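Local coordinates for Sn-glycerol-3-phosphate ABC transporter substrate-binding protein UspB (Mycobacterium tuberculosis, PDB 4MFI) that probably binds glycerophosphocholine as the substrate-binding subunit of an ABC transporter that imports it, at residues L227-P232 against N415-L420. Residues are numbered along the deposited sequence; the frame is centred on the assembly and turned at random.
Sequences LTLTEP and NIQKRL
Gln417 holds CG anti to its backbone N (chi1 -178°) and continues extended to CD, which carries its amide from helix 409-427 into the loop 227-232. There Gln417 OE1 accepts a hydrogen bond from Thr230 N at 3.1 Å. The bond is bent, with an N-H...O angle of 136°, and the donor sits 33° off the carbonyl plane. Leu229 N also lies close to Gln417 OE1, at 2.9 Å. Leu227 CB lies against the amide carbon Gln417 CD at 3.6 Å. Gln417 NE2 donates to a water at 3.1 Å, which can in turn donate to Leu227 O or Glu231 OE2. The loop holds a type I beta turn from Thr228 to Glu231, and Glu231 is the N-cap residue of helix 232-245.

Apolar side chains complete the contact. Leu227 CD1 meets Leu420 CB at 3.8 Å. Leu229 CD1 touches both Ile416 CG2 and Leu420 CD1, each at 3.7 Å. Leu420 crosses both leucines at about a right angle. Beyond the loop, Ile416 and Leu420 also pack on Ile394 of helix 391-405, and Leu227 and Leu420 share Leu388.

In this solute-binding protein the contact therefore ties the last helix, 409-427, to the loop after strand 226-227. The glutamine oxygen bonds directly to the turn and its nitrogen reaches the loop through a water, which probably fixes the amide's orientation beside the apolar cluster of Leu227, Leu229, Ile416 and Leu420.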
# COMPACT_ATOMS: atom_id res chain seq x y z
N LEU A 227 -8.00 19.59 -4.07
CA LEU A 227 -8.43 18.54 -4.98
C LEU A 227 -8.11 18.91 -6.43
O LEU A 227 -8.25 20.07 -6.83
CB LEU A 227 -9.92 18.25 -4.79
CG LEU A 227 -10.31 17.81 -3.37
CD1 LEU A 227 -11.81 17.64 -3.26
CD2 LEU A 227 -9.61 16.53 -2.97
N THR A 228 -7.66 17.92 -7.20
CA THR A 228 -7.17 18.18 -8.55
C THR A 228 -7.71 17.15 -9.55
O THR A 228 -7.12 16.94 -10.61
CB THR A 228 -5.62 18.22 -8.61
OG1 THR A 228 -5.06 17.02 -8.07
CG2 THR A 228 -5.07 19.40 -7.83
N LEU A 229 -8.83 16.52 -9.22
CA LEU A 229 -9.46 15.56 -10.12
C LEU A 229 -9.91 16.21 -11.43
O LEU A 229 -9.95 15.55 -12.47
CB LEU A 229 -10.65 14.89 -9.45
CG LEU A 229 -10.31 13.83 -8.41
CD1 LEU A 229 -11.53 13.53 -7.56
CD2 LEU A 229 -9.83 12.55 -9.08
N THR A 230 -10.24 17.49 -11.38
CA THR A 230 -10.76 18.16 -12.58
C THR A 230 -9.68 18.92 -13.35
O THR A 230 -9.99 19.60 -14.34
CB THR A 230 -11.91 19.11 -12.25
OG1 THR A 230 -11.47 20.05 -11.26
CG2 THR A 230 -13.10 18.32 -11.70
N GLU A 231 -8.43 18.83 -12.90
CA GLU A 231 -7.34 19.46 -13.63
C GLU A 231 -7.07 18.70 -14.93
O GLU A 231 -7.28 17.49 -14.99
CB GLU A 231 -6.08 19.53 -12.76
CG GLU A 231 -6.24 20.40 -11.50
CD GLU A 231 -6.60 21.84 -11.81
OE1 GLU A 231 -6.12 22.37 -12.83
OE2 GLU A 231 -7.36 22.46 -11.03
N PRO A 232 -6.62 19.41 -15.97
CA PRO A 232 -6.49 18.78 -17.29
C PRO A 232 -5.63 17.51 -17.31
O PRO A 232 -6.00 16.56 -18.00
CB PRO A 232 -5.85 19.88 -18.14
CG PRO A 232 -6.28 21.15 -17.50
CD PRO A 232 -6.36 20.86 -16.03
N ASN A 415 -18.19 15.36 -10.55
CA ASN A 415 -19.14 14.96 -9.50
C ASN A 415 -18.40 14.47 -8.27
O ASN A 415 -18.74 14.83 -7.14
CB ASN A 415 -20.11 13.86 -10.00
CG ASN A 415 -20.91 13.18 -8.86
OD1 ASN A 415 -21.94 13.69 -8.43
ND2 ASN A 415 -20.43 12.01 -8.39
N ILE A 416 -17.40 13.63 -8.49
CA ILE A 416 -16.64 13.09 -7.37
C ILE A 416 -15.91 14.20 -6.62
O ILE A 416 -15.93 14.22 -5.39
CB ILE A 416 -15.66 12.01 -7.84
CG1 ILE A 416 -16.44 10.76 -8.21
CG2 ILE A 416 -14.64 11.71 -6.75
CD1 ILE A 416 -15.60 9.74 -8.91
N GLN A 417 -15.30 15.13 -7.36
CA GLN A 417 -14.58 16.21 -6.69
C GLN A 417 -15.51 17.05 -5.80
O GLN A 417 -15.13 17.44 -4.70
CB GLN A 417 -13.81 17.10 -7.68
CG GLN A 417 -13.04 18.21 -6.97
CD GLN A 417 -11.86 18.75 -7.76
OE1 GLN A 417 -11.16 18.01 -8.44
NE2 GLN A 417 -11.62 20.05 -7.64
N LYS A 418 -16.72 17.33 -6.28
CA LYS A 418 -17.69 18.08 -5.47
C LYS A 418 -18.04 17.33 -4.19
O LYS A 418 -18.11 17.92 -3.11
CB LYS A 418 -18.95 18.38 -6.28
CG LYS A 418 -18.75 19.40 -7.39
CD LYS A 418 -20.01 19.57 -8.24
CE LYS A 418 -19.93 20.81 -9.11
NZ LYS A 418 -18.68 20.90 -9.91
N ARG A 419 -18.26 16.02 -4.31
CA ARG A 419 -18.59 15.21 -3.13
C ARG A 419 -17.44 15.14 -2.15
O ARG A 419 -17.63 15.24 -0.93
CB ARG A 419 -19.05 13.81 -3.56
CG ARG A 419 -20.42 13.87 -4.25
CD ARG A 419 -20.74 12.63 -5.01
NE ARG A 419 -20.70 11.44 -4.17
CZ ARG A 419 -20.26 10.26 -4.59
NH1 ARG A 419 -20.25 9.23 -3.76
NH2 ARG A 419 -19.81 10.12 -5.83
N LEU A 420 -16.23 14.95 -2.68
CA LEU A 420 -15.04 14.89 -1.84
C LEU A 420 -14.77 16.22 -1.14
O LEU A 420 -14.33 16.24 0.02
CB LEU A 420 -13.82 14.49 -2.67
CG LEU A 420 -13.82 13.07 -3.26
CD1 LEU A 420 -12.52 12.85 -4.05
CD2 LEU A 420 -13.98 12.01 -2.19
O HOH W 1 -9.45 20.61 -9.84